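PDB 5E09: cellulase from Bacillus sp. BG-CS10, which probably hydrolyses internal beta-1,4-glucosidic bonds of cellulose, using a family 5 catalytic barrel joined to an X2 module and a family 46 carbohydrate-binding module. Local coordinates for residues Trp229-Asn234 with Leu290-Phe295; Thr371-Asp376 with Glu384-Ala389; Ala236-Thr239 with Glu243-Gln246; Phe514-Trp517 with Met521-Tyr524. All coordinates share one frame; numbering follows the deposited sequence.

Contact 1 (Trp229-Asn234 with Leu290-Phe295); sequences WPFSVN and LKFFEF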
loop_
_atom_site.group_PDB
_atom_site.type_symbol
_atom_site.label_atom_id
_atom_site.label_comp_id
_atom_site.label_asym_id
_atom_site.label_seq_id
_atom_site.Cartn_x
_atom_site.Cartn_y
_atom_site.Cartn_z
ATOM N N TRP A 229 5.558 -0.770 -9.902
ATOM C CA TRP A 229 5.238 0.658 -9.917
ATOM C C TRP A 229 4.057 1.109 -10.800
ATOM O O TRP A 229 3.167 1.804 -10.312
ATOM C CB TRP A 229 6.493 1.455 -10.306
ATOM C CG TRP A 229 6.224 2.920 -10.375
ATOM C CD1 TRP A 229 6.043 3.770 -9.321
ATOM C CD2 TRP A 229 6.076 3.707 -11.558
ATOM N NE1 TRP A 229 5.792 5.040 -9.777
ATOM C CE2 TRP A 229 5.807 5.031 -11.154
ATOM C CE3 TRP A 229 6.143 3.426 -12.928
ATOM C CZ2 TRP A 229 5.613 6.071 -12.058
ATOM C CZ3 TRP A 229 5.948 4.459 -13.830
ATOM C CH2 TRP A 229 5.686 5.766 -13.390
ATOM N N PRO A 230 4.034 0.733 -12.093
ATOM C CA PRO A 230 2.958 1.294 -12.923
ATOM C C PRO A 230 1.549 0.884 -12.475
ATOM O O PRO A 230 0.602 1.667 -12.587
ATOM C CB PRO A 230 3.256 0.728 -14.318
ATOM C CG PRO A 230 4.653 0.230 -14.263
ATOM C CD PRO A 230 4.893 -0.186 -12.861
ATOM N N PHE A 231 1.410 -0.341 -11.981
ATOM C CA PHE A 231 0.133 -0.790 -11.447
ATOM C C PHE A 231 -0.179 -0.096 -10.125
ATOM O O PHE A 231 -1.320 0.296 -9.876
ATOM C CB PHE A 231 0.122 -2.309 -11.251
ATOM C CG PHE A 231 -1.044 -2.803 -10.442
ATOM C CD1 PHE A 231 -2.323 -2.839 -10.985
ATOM C CD2 PHE A 231 -0.866 -3.221 -9.133
ATOM C CE1 PHE A 231 -3.396 -3.284 -10.234
ATOM C CE2 PHE A 231 -1.934 -3.673 -8.381
ATOM C CZ PHE A 231 -3.198 -3.701 -8.930
ATOM N N SER A 232 0.839 0.066 -9.285
ATOM C CA SER A 232 0.619 0.573 -7.941
ATOM C C SER A 232 0.145 2.026 -7.933
ATOM O O SER A 232 -0.526 2.443 -6.996
ATOM C CB SER A 232 1.890 0.434 -7.101
ATOM O OG SER A 232 2.915 1.275 -7.589
ATOM N N VAL A 233 0.490 2.797 -8.963
ATOM C CA VAL A 233 0.024 4.181 -9.053
ATOM C C VAL A 233 -0.951 4.384 -10.210
ATOM O O VAL A 233 -1.398 5.504 -10.450
ATOM C CB VAL A 233 1.199 5.186 -9.222
ATOM C CG1 VAL A 233 2.186 5.070 -8.063
ATOM C CG2 VAL A 233 1.893 4.988 -10.565
ATOM N N ASN A 234 -1.269 3.302 -10.919
ATOM C CA ASN A 234 -2.214 3.330 -12.039
ATOM C C ASN A 234 -1.778 4.312 -13.121
ATOM O O ASN A 234 -2.371 5.381 -13.286
ATOM C CB ASN A 234 -3.634 3.673 -11.561
ATOM C CG ASN A 234 -4.702 3.429 -12.641
ATOM O OD1 ASN A 234 -4.392 3.260 -13.822
ATOM N ND2 ASN A 234 -5.963 3.435 -12.234
ATOM N N LEU A 290 -7.878 -6.186 -4.385
ATOM C CA LEU A 290 -8.049 -7.441 -3.649
ATOM C C LEU A 290 -7.185 -8.567 -4.220
ATOM O O LEU A 290 -6.493 -9.269 -3.476
ATOM C CB LEU A 290 -9.517 -7.866 -3.654
ATOM C CG LEU A 290 -10.516 -6.910 -3.001
ATOM C CD1 LEU A 290 -11.940 -7.405 -3.202
ATOM C CD2 LEU A 290 -10.210 -6.737 -1.524
ATOM N N LYS A 291 -7.216 -8.734 -5.539
ATOM C CA LYS A 291 -6.406 -9.776 -6.166
ATOM C C LYS A 291 -4.904 -9.571 -5.906
ATOM O O LYS A 291 -4.162 -10.539 -5.647
ATOM C CB LYS A 291 -6.697 -9.842 -7.668
ATOM C CG LYS A 291 -8.050 -10.491 -7.989
ATOM C CD LYS A 291 -8.255 -10.699 -9.491
ATOM C CE LYS A 291 -8.560 -9.392 -10.194
ATOM N NZ LYS A 291 -8.943 -9.603 -11.621
ATOM N N PHE A 292 -4.464 -8.313 -5.948
ATOM C CA PHE A 292 -3.071 -8.000 -5.659
ATOM C C PHE A 292 -2.694 -8.471 -4.260
ATOM O O PHE A 292 -1.729 -9.222 -4.087
ATOM C CB PHE A 292 -2.790 -6.499 -5.791
ATOM C CG PHE A 292 -1.416 -6.102 -5.312
ATOM C CD1 PHE A 292 -0.321 -6.184 -6.161
ATOM C CD2 PHE A 292 -1.216 -5.663 -4.013
ATOM C CE1 PHE A 292 0.952 -5.831 -5.722
ATOM C CE2 PHE A 292 0.049 -5.315 -3.568
ATOM C CZ PHE A 292 1.135 -5.401 -4.426
ATOM N N PHE A 293 -3.448 -8.030 -3.257
ATOM C CA PHE A 293 -3.087 -8.379 -1.883
ATOM C C PHE A 293 -3.197 -9.882 -1.601
ATOM O O PHE A 293 -2.376 -10.437 -0.860
ATOM C CB PHE A 293 -3.930 -7.571 -0.895
ATOM C CG PHE A 293 -3.455 -6.152 -0.736
ATOM C CD1 PHE A 293 -2.416 -5.851 0.134
ATOM C CD2 PHE A 293 -4.021 -5.125 -1.476
ATOM C CE1 PHE A 293 -1.954 -4.545 0.279
ATOM C CE2 PHE A 293 -3.569 -3.811 -1.337
ATOM C CZ PHE A 293 -2.530 -3.525 -0.457
ATOM N N GLU A 294 -4.181 -10.545 -2.207
ATOM C CA GLU A 294 -4.323 -11.997 -2.051
ATOM C C GLU A 294 -3.084 -12.729 -2.585
ATOM O O GLU A 294 -2.489 -13.584 -1.905
ATOM C CB GLU A 294 -5.589 -12.488 -2.768
ATOM C CG GLU A 294 -6.015 -13.920 -2.430
ATOM C CD GLU A 294 -5.316 -14.965 -3.277
ATOM O OE1 GLU A 294 -4.939 -14.651 -4.432
ATOM O OE2 GLU A 294 -5.141 -16.102 -2.784
ATOM N N PHE A 295 -2.701 -12.380 -3.809
ATOM C CA PHE A 295 -1.512 -12.953 -4.432
ATOM C C PHE A 295 -0.248 -12.709 -3.588
ATOM O O PHE A 295 0.489 -13.648 -3.226
ATOM C CB PHE A 295 -1.354 -12.364 -5.831
ATOM C CG PHE A 295 -0.335 -13.057 -6.677
ATOM C CD1 PHE A 295 -0.673 -14.182 -7.411
ATOM C CD2 PHE A 295 0.957 -12.571 -6.760
ATOM C CE1 PHE A 295 0.269 -14.818 -8.207
ATOM C CE2 PHE A 295 1.900 -13.197 -7.552
ATOM C CZ PHE A 295 1.559 -14.322 -8.277
#
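Phe231, on the single-turn helix 229-232, and Phe292, inside the long helix 286-302, are the two residues that meet here, and their backbones stay well apart, with Phe231 CA lying 9.8 Å from Phe292 CA. The short helix stops at once. Val233 N bonds back to Trp229 O, and a weaker bond runs from Asn234 N to Phe231 O. Asn234 takes a positive phi, so the turn closes as a Schellman motif. Trp229 O is held twice, since Ser232 OG also donates to it at 2.8 Å. On the other side, residues 290-295 are regular helix, with Glu294 N bonded to Leu290 O and Phe295 N to Lys291 O.

The gap between the helices is bridged by the two rings. In both residues CG lies opposite the backbone N across the CA-CB bond (chi1 168° in Phe231, 172° in Phe292), which lets the two rings meet between the helices. The touch is narrow: Phe231 CE2 comes to 3.7 Å from Phe292 CD1, with Phe292 CB and CG close behind. The ring planes are turned 36° against each other and the centroids stand 5.8 Å apart, a buried, oblique aromatic contact. Helix 243-261 adds to the packing, with Thr245 against Phe231 and Ile249 against Phe292.

This is packing of the (beta/alpha)8 barrel of family 5 glycoside hydrolases: the excursion between strand 219-225 and helix 243-261 is seated on the helix that links strands 267-272 and 306-311.

Contact 2 (Thr371-Asp376 with Glu384-Ala389); sequences TGLQVD and EDYELA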
loop_
_atom_site.group_PDB
_atom_site.type_symbol
_atom_site.label_atom_id
_atom_site.label_comp_id
_atom_site.label_asym_id
_atom_site.label_seq_id
_atom_site.Cartn_x
_atom_site.Cartn_y
_atom_site.Cartn_z
ATOM N N THR A 371 -19.177 -23.068 -3.452
ATOM C CA THR A 371 -20.195 -23.828 -2.730
ATOM C C THR A 371 -21.588 -23.191 -2.784
ATOM O O THR A 371 -22.579 -23.845 -2.463
ATOM C CB THR A 371 -19.812 -24.024 -1.257
ATOM O OG1 THR A 371 -19.673 -22.749 -0.622
ATOM C CG2 THR A 371 -18.509 -24.797 -1.147
ATOM N N GLY A 372 -21.663 -21.922 -3.178
ATOM C CA GLY A 372 -22.944 -21.253 -3.328
ATOM C C GLY A 372 -22.861 -19.779 -3.702
ATOM O O GLY A 372 -21.782 -19.186 -3.706
ATOM N N LEU A 373 -24.010 -19.202 -4.043
ATOM C CA LEU A 373 -24.158 -17.759 -4.224
ATOM C C LEU A 373 -25.233 -17.240 -3.285
ATOM O O LEU A 373 -26.176 -17.963 -2.958
ATOM C CB LEU A 373 -24.529 -17.402 -5.667
ATOM C CG LEU A 373 -23.574 -17.775 -6.799
ATOM C CD1 LEU A 373 -24.046 -17.155 -8.112
ATOM C CD2 LEU A 373 -22.149 -17.346 -6.474
ATOM N N GLN A 374 -25.103 -15.987 -2.866
ATOM C CA GLN A 374 -26.096 -15.363 -2.001
ATOM C C GLN A 374 -26.368 -13.923 -2.405
ATOM O O GLN A 374 -25.494 -13.239 -2.921
ATOM C CB GLN A 374 -25.651 -15.408 -0.540
ATOM C CG GLN A 374 -25.619 -16.798 0.063
ATOM C CD GLN A 374 -25.819 -16.787 1.572
ATOM O OE1 GLN A 374 -25.585 -15.775 2.235
ATOM N NE2 GLN A 374 -26.272 -17.913 2.118
ATOM N N VAL A 375 -27.597 -13.475 -2.188
ATOM C CA VAL A 375 -27.937 -12.062 -2.280
ATOM C C VAL A 375 -28.695 -11.698 -1.008
ATOM O O VAL A 375 -29.687 -12.347 -0.669
ATOM C CB VAL A 375 -28.795 -11.734 -3.518
ATOM C CG1 VAL A 375 -29.275 -10.285 -3.464
ATOM C CG2 VAL A 375 -28.022 -12.003 -4.800
ATOM N N ASP A 376 -28.213 -10.676 -0.303
ATOM C CA ASP A 376 -28.804 -10.260 0.967
ATOM C C ASP A 376 -28.882 -11.422 1.960
ATOM O O ASP A 376 -29.870 -11.562 2.679
ATOM C CB ASP A 376 -30.203 -9.669 0.753
ATOM C CG ASP A 376 -30.204 -8.489 -0.202
ATOM O OD1 ASP A 376 -29.297 -7.632 -0.108
ATOM O OD2 ASP A 376 -31.119 -8.420 -1.050
ATOM N N GLU A 384 -31.600 -22.290 -11.728
ATOM C CA GLU A 384 -32.720 -21.376 -11.933
ATOM C C GLU A 384 -32.209 -19.936 -11.860
ATOM O O GLU A 384 -32.791 -19.014 -12.431
ATOM C CB GLU A 384 -33.805 -21.608 -10.879
ATOM C CG GLU A 384 -34.395 -23.008 -10.894
ATOM C CD GLU A 384 -35.043 -23.353 -12.221
ATOM O OE1 GLU A 384 -35.017 -22.503 -13.135
ATOM O OE2 GLU A 384 -35.576 -24.475 -12.349
ATOM N N ASP A 385 -31.104 -19.779 -11.139
ATOM C CA ASP A 385 -30.422 -18.505 -10.910
ATOM C C ASP A 385 -28.956 -18.486 -11.376
ATOM O O ASP A 385 -28.441 -17.432 -11.748
ATOM C CB ASP A 385 -30.505 -18.115 -9.432
ATOM C CG ASP A 385 -31.933 -17.947 -8.954
ATOM O OD1 ASP A 385 -32.861 -18.124 -9.771
ATOM O OD2 ASP A 385 -32.129 -17.635 -7.760
ATOM N N TYR A 386 -28.288 -19.641 -11.365
ATOM C CA TYR A 386 -26.903 -19.715 -11.811
ATOM C C TYR A 386 -26.399 -21.131 -12.089
ATOM O O TYR A 386 -26.951 -22.109 -11.595
ATOM C CB TYR A 386 -25.988 -19.048 -10.781
ATOM C CG TYR A 386 -25.785 -19.823 -9.495
ATOM C CD1 TYR A 386 -26.672 -19.689 -8.430
ATOM C CD2 TYR A 386 -24.683 -20.653 -9.329
ATOM C CE1 TYR A 386 -26.479 -20.380 -7.247
ATOM C CE2 TYR A 386 -24.481 -21.346 -8.149
ATOM C CZ TYR A 386 -25.380 -21.205 -7.112
ATOM O OH TYR A 386 -25.178 -21.895 -5.938
ATOM N N GLU A 387 -25.332 -21.220 -12.882
ATOM C CA GLU A 387 -24.706 -22.499 -13.225
ATOM C C GLU A 387 -23.188 -22.380 -13.105
ATOM O O GLU A 387 -22.644 -21.279 -13.156
ATOM C CB GLU A 387 -25.074 -22.940 -14.649
ATOM C CG GLU A 387 -26.535 -22.746 -15.046
ATOM C CD GLU A 387 -26.784 -23.007 -16.526
ATOM O OE1 GLU A 387 -25.822 -23.364 -17.237
ATOM O OE2 GLU A 387 -27.941 -22.852 -16.981
ATOM N N LEU A 388 -22.504 -23.508 -12.954
ATOM C CA LEU A 388 -21.047 -23.498 -12.907
ATOM C C LEU A 388 -20.452 -24.583 -13.794
ATOM O O LEU A 388 -20.585 -25.766 -13.498
ATOM C CB LEU A 388 -20.545 -23.678 -11.473
ATOM C CG LEU A 388 -19.019 -23.617 -11.326
ATOM C CD1 LEU A 388 -18.523 -22.165 -11.352
ATOM C CD2 LEU A 388 -18.538 -24.336 -10.072
ATOM N N ALA A 389 -19.788 -24.181 -14.875
ATOM C CA ALA A 389 -19.066 -25.134 -15.717
ATOM C C ALA A 389 -17.567 -25.012 -15.466
ATOM O O ALA A 389 -16.927 -24.074 -15.941
ATOM C CB ALA A 389 -19.388 -24.909 -17.197
#
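Leu373 lies over one face of the Tyr386 ring, in the core between the two sheets of the X2 module, a beta sandwich of immunoglobulin-like type as expected for its clan. Strand 370-375 belongs to the mixed sheet and strand 386-389 to the antiparallel one; even the nearest alpha carbons, Leu373 CA and Tyr386 CA, are 8.3 Å apart, so only side chains can span the distance.

Tyr386 holds CG between its backbone N and carbonyl carbon (chi1 73°), a turn that sends the ring across the sandwich toward strand 370-375. Leu373 keeps CG opposite its carbonyl carbon, and one methyl does the closest work: CD1 sits 3.7 Å from the centroid of the Tyr386 ring and 21° off the ring normal, a CH-pi contact displaced toward CG of the ring. Leu373 CG follows behind, 3.9 Å from Tyr386 CZ, so the leucine branch runs along much of the ring's length. Leu393 and Met395 of strand 392-395 pack against both residues.

Next to the leucine, Thr371 and Gly372 form a classic beta bulge opposite Gln418. The far end of the tyrosine reaches this bulge, where its OH lies 3.5 Å from Gly372 CA.

Contact 3 (Ala236-Thr239 with Glu243-Gln246); sequences AGYT and EETQ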
loop_
_atom_site.group_PDB
_atom_site.type_symbol
_atom_site.label_atom_id
_atom_site.label_comp_id
_atom_site.label_asym_id
_atom_site.label_seq_id
_atom_site.Cartn_x
_atom_site.Cartn_y
_atom_site.Cartn_z
ATOM N N ALA A 236 0.387 4.303 -17.282
ATOM C CA ALA A 236 0.861 3.547 -18.443
ATOM C C ALA A 236 -0.062 2.392 -18.827
ATOM O O ALA A 236 0.335 1.503 -19.579
ATOM C CB ALA A 236 2.264 3.026 -18.202
ATOM N N GLY A 237 -1.289 2.408 -18.315
ATOM C CA GLY A 237 -2.286 1.437 -18.727
ATOM C C GLY A 237 -2.331 0.179 -17.887
ATOM O O GLY A 237 -3.032 -0.773 -18.235
ATOM N N TYR A 238 -1.590 0.169 -16.783
ATOM C CA TYR A 238 -1.600 -0.966 -15.863
ATOM C C TYR A 238 -2.757 -0.846 -14.871
ATOM O O TYR A 238 -2.556 -0.634 -13.673
ATOM C CB TYR A 238 -0.259 -1.072 -15.137
ATOM C CG TYR A 238 0.852 -1.534 -16.056
ATOM C CD1 TYR A 238 1.421 -0.668 -16.989
ATOM C CD2 TYR A 238 1.311 -2.843 -16.013
ATOM C CE1 TYR A 238 2.421 -1.095 -17.841
ATOM C CE2 TYR A 238 2.310 -3.278 -16.860
ATOM C CZ TYR A 238 2.861 -2.403 -17.770
ATOM O OH TYR A 238 3.855 -2.837 -18.610
ATOM N N THR A 239 -3.974 -0.975 -15.393
ATOM C CA THR A 239 -5.185 -0.839 -14.598
ATOM C C THR A 239 -5.542 -2.151 -13.900
ATOM O O THR A 239 -6.236 -2.144 -12.888
ATOM C CB THR A 239 -6.380 -0.390 -15.469
ATOM O OG1 THR A 239 -6.463 -1.233 -16.619
ATOM C CG2 THR A 239 -6.203 1.042 -15.939
ATOM N N GLU A 243 0.108 -10.157 -15.365
ATOM C CA GLU A 243 1.295 -11.000 -15.273
ATOM C C GLU A 243 2.565 -10.290 -14.824
ATOM O O GLU A 243 3.355 -10.886 -14.099
ATOM C CB GLU A 243 1.560 -11.693 -16.615
ATOM C CG GLU A 243 1.458 -13.210 -16.537
ATOM C CD GLU A 243 1.474 -13.860 -17.903
ATOM O OE1 GLU A 243 2.368 -13.519 -18.703
ATOM O OE2 GLU A 243 0.580 -14.689 -18.186
ATOM N N GLU A 244 2.780 -9.046 -15.243
ATOM C CA GLU A 244 4.006 -8.348 -14.861
ATOM C C GLU A 244 4.041 -8.000 -13.378
ATOM O O GLU A 244 5.094 -8.088 -12.738
ATOM C CB GLU A 244 4.185 -7.081 -15.682
ATOM C CG GLU A 244 4.207 -7.312 -17.175
ATOM C CD GLU A 244 4.633 -6.075 -17.919
ATOM O OE1 GLU A 244 5.622 -5.443 -17.480
ATOM O OE2 GLU A 244 3.982 -5.739 -18.932
ATOM N N THR A 245 2.894 -7.594 -12.840
ATOM C CA THR A 245 2.774 -7.287 -11.418
ATOM C C THR A 245 3.053 -8.546 -10.584
ATOM O O THR A 245 3.847 -8.537 -9.611
ATOM C CB THR A 245 1.374 -6.723 -11.109
ATOM O OG1 THR A 245 1.040 -5.737 -12.094
ATOM C CG2 THR A 245 1.329 -6.088 -9.731
ATOM N N GLN A 246 2.422 -9.639 -11.005
ATOM C CA GLN A 246 2.577 -10.934 -10.351
ATOM C C GLN A 246 4.030 -11.395 -10.382
ATOM O O GLN A 246 4.590 -11.821 -9.364
ATOM C CB GLN A 246 1.673 -11.968 -11.023
ATOM C CG GLN A 246 0.210 -11.541 -11.088
ATOM C CD GLN A 246 -0.686 -12.572 -11.745
ATOM O OE1 GLN A 246 -0.852 -12.580 -12.963
ATOM N NE2 GLN A 246 -1.277 -13.443 -10.939
#
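Tyr238 and Glu244 meet at the protein surface, their side chains crossing at about a right angle, with the phenol ring and the carboxylate turned 83° from one another. The glutamate comes to the edge of the ring at its hydroxyl corner, near the ring plane. Tyr238 OH donates to Glu244 OE2 at 2.9 Å, and it reaches that oxygen from above the carboxylate, 40° out of its plane. The other oxygen stays close too, Glu244 OE1 lying 3.3 Å from Tyr238 OH, while the ring edge is flanked by Glu244 OE2 at 3.6 Å from Tyr238 CE2. Tyr238 CG lies opposite its carbonyl carbon (chi1 -71°), which brings the hydroxyl beside the helix. Extended beyond CG, the glutamate chain carries its carboxylate out from the helix to the phenol.

Tyr238 is the centre of an inverse gamma turn, with a weak bond from Thr239 N to Gly237 O, in the loop that leads from helix 229-232 into helix 243-261 of the catalytic barrel. Glu244 stands in the opening turn of that second helix, where the helix dipole would probably favour a negative charge. Pro230 and Phe231 pack against the tyrosine on its way to the carboxylate. With a phenylalanine in place of Tyr238, Glu244 OE2 would probably lose its phenolic donor and the carboxylate be freer to swing into solvent. Phe228 touches the Glu244 side chain as well.

Contact 4 (Phe514-Trp517 with Met521-Tyr524); sequences FHFW and MVEY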
loop_
_atom_site.group_PDB
_atom_site.type_symbol
_atom_site.label_atom_id
_atom_site.label_comp_id
_atom_site.label_asym_id
_atom_site.label_seq_id
_atom_site.Cartn_x
_atom_site.Cartn_y
_atom_site.Cartn_z
ATOM N N PHE A 514 -11.076 8.458 -22.424
ATOM C CA PHE A 514 -11.378 7.841 -21.135
ATOM C C PHE A 514 -11.751 6.362 -21.286
ATOM O O PHE A 514 -12.668 6.011 -22.041
ATOM C CB PHE A 514 -12.492 8.605 -20.424
ATOM C CG PHE A 514 -12.099 9.997 -20.015
ATOM C CD1 PHE A 514 -11.472 10.223 -18.800
ATOM C CD2 PHE A 514 -12.343 11.078 -20.851
ATOM C CE1 PHE A 514 -11.106 11.501 -18.418
ATOM C CE2 PHE A 514 -11.978 12.363 -20.479
ATOM C CZ PHE A 514 -11.357 12.574 -19.258
ATOM N N HIS A 515 -11.007 5.512 -20.580
ATOM C CA HIS A 515 -11.277 4.080 -20.508
ATOM C C HIS A 515 -12.068 3.749 -19.244
ATOM O O HIS A 515 -11.605 4.009 -18.114
ATOM C CB HIS A 515 -9.975 3.266 -20.518
ATOM C CG HIS A 515 -9.141 3.451 -21.751
ATOM N ND1 HIS A 515 -8.820 2.409 -22.596
ATOM C CD2 HIS A 515 -8.541 4.550 -22.269
ATOM C CE1 HIS A 515 -8.067 2.859 -23.583
ATOM N NE2 HIS A 515 -7.885 4.156 -23.409
ATOM N N PHE A 516 -13.247 3.163 -19.456
ATOM C CA PHE A 516 -14.150 2.737 -18.388
ATOM C C PHE A 516 -14.065 1.230 -18.162
ATOM O O PHE A 516 -13.666 0.486 -19.055
ATOM C CB PHE A 516 -15.592 3.126 -18.716
ATOM C CG PHE A 516 -15.836 4.599 -18.709
ATOM C CD1 PHE A 516 -15.487 5.379 -19.800
ATOM C CD2 PHE A 516 -16.417 5.210 -17.609
ATOM C CE1 PHE A 516 -15.707 6.744 -19.791
ATOM C CE2 PHE A 516 -16.644 6.576 -17.598
ATOM C CZ PHE A 516 -16.284 7.342 -18.687
ATOM N N TRP A 517 -14.461 0.783 -16.974
ATOM C CA TRP A 517 -14.367 -0.635 -16.621
ATOM C C TRP A 517 -15.411 -1.518 -17.308
ATOM O O TRP A 517 -15.278 -2.738 -17.329
ATOM C CB TRP A 517 -14.457 -0.796 -15.104
ATOM C CG TRP A 517 -13.140 -0.522 -14.466
ATOM C CD1 TRP A 517 -12.795 0.568 -13.711
ATOM C CD2 TRP A 517 -11.970 -1.323 -14.566
ATOM N NE1 TRP A 517 -11.480 0.477 -13.322
ATOM C CE2 TRP A 517 -10.940 -0.694 -13.842
ATOM C CE3 TRP A 517 -11.676 -2.545 -15.201
ATOM C CZ2 TRP A 517 -9.661 -1.210 -13.716
ATOM C CZ3 TRP A 517 -10.402 -3.068 -15.086
ATOM C CH2 TRP A 517 -9.409 -2.402 -14.350
HETATM N N MSE A 521 -15.239 3.345 -24.153
HETATM C CA MSE A 521 -14.228 4.377 -24.279
HETATM C C MSE A 521 -14.887 5.645 -24.779
HETATM O O MSE A 521 -15.647 5.610 -25.739
HETATM C CB MSE A 521 -13.112 3.944 -25.225
HETATM C CG MSE A 521 -12.440 2.650 -24.824
HETATM SE SE MSE A 521 -10.898 2.299 -25.944
HETATM C CE MSE A 521 -10.616 0.420 -25.497
ATOM N N VAL A 522 -14.607 6.766 -24.126
ATOM C CA VAL A 522 -15.221 8.022 -24.540
ATOM C C VAL A 522 -14.150 9.036 -24.942
ATOM O O VAL A 522 -13.182 9.260 -24.210
ATOM C CB VAL A 522 -16.116 8.600 -23.430
ATOM C CG1 VAL A 522 -16.862 9.828 -23.931
ATOM C CG2 VAL A 522 -17.094 7.546 -22.953
ATOM N N GLU A 523 -14.321 9.627 -26.121
ATOM C CA GLU A 523 -13.369 10.589 -26.646
ATOM C C GLU A 523 -13.776 11.991 -26.236
ATOM O O GLU A 523 -14.965 12.285 -26.108
ATOM C CB GLU A 523 -13.277 10.487 -28.169
ATOM C CG GLU A 523 -12.811 9.126 -28.677
ATOM C CD GLU A 523 -11.310 8.930 -28.547
ATOM O OE1 GLU A 523 -10.574 9.942 -28.536
ATOM O OE2 GLU A 523 -10.860 7.766 -28.462
ATOM N N TYR A 524 -12.783 12.851 -26.023
ATOM C CA TYR A 524 -13.026 14.229 -25.615
ATOM C C TYR A 524 -11.877 15.110 -26.090
ATOM O O TYR A 524 -10.742 14.658 -26.153
ATOM C CB TYR A 524 -13.175 14.312 -24.097
ATOM C CG TYR A 524 -13.819 15.583 -23.590
ATOM C CD1 TYR A 524 -15.201 15.741 -23.608
ATOM C CD2 TYR A 524 -13.048 16.617 -23.078
ATOM C CE1 TYR A 524 -15.792 16.895 -23.136
ATOM C CE2 TYR A 524 -13.631 17.776 -22.601
ATOM C CZ TYR A 524 -15.000 17.911 -22.633
ATOM O OH TYR A 524 -15.580 19.061 -22.156
#
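Phe514 and Val522 share two backbone hydrogen bonds: Phe514 N donates to Val522 O, and Val522 N to Phe514 O, each 2.9 Å long and close to straight, at 160° and 158°. The second donor lies in the plane of the carbonyl it meets. Phe514 O also receives a CA-H contact, 3.2 Å from Met521 CA. Next along, His515 and Met521 make the non-hydrogen-bonded pair.

These pairs belong to the antiparallel hairpin of strands 509-516 and 521-529, part of the sheet of the C-terminal carbohydrate-binding module. Residue 521 is selenomethionine, and its SE sits 3.7 Å from His515 CE1, oblique to the ring. Met521 CG is opposite the carbonyl carbon and the chain extended beyond it, putting SE beside the imidazole. The far nitrogen of that ring, His515 NE2, is satisfied by Glu462 OE1 on the neighbouring strand 458-465. With an alanine in place of His515, Glu462 OE1 would probably be left without this partner and the selenomethionine tip without a ring beside it.

Phe514 and Val522 point to the other face, where Val522 CG2 also comes within 3.5 Å of Phe516 CE1. Tyr524 CB approaches the edge of the Phe514 ring, and Tyr524 OH is bonded to Glu438 O.

How the contacts relate
From the N terminus, the chain first enters contact 1, which closes a loop of 55 residues within the catalytic barrel. Contact 3 is nested inside that loop, spanning just three residues, and touches contact 1 directly: Tyr238 CD1 packs 3.5 Å from Pro230 CB. Together they tie helices 229-232, 243-261 and 286-302 to one another. Contact 2 follows in series, closing seven residues and joining the two sheets of the X2 module, about 15 Å from contact 1 between nearest atoms. Contact 4 comes last, closing the three-residue turn of a hairpin in the C-terminal module. No loops cross, yet the modules meet in space, with Trp517 CH2 lying 3.5 Å from Thr239 O of contact 3.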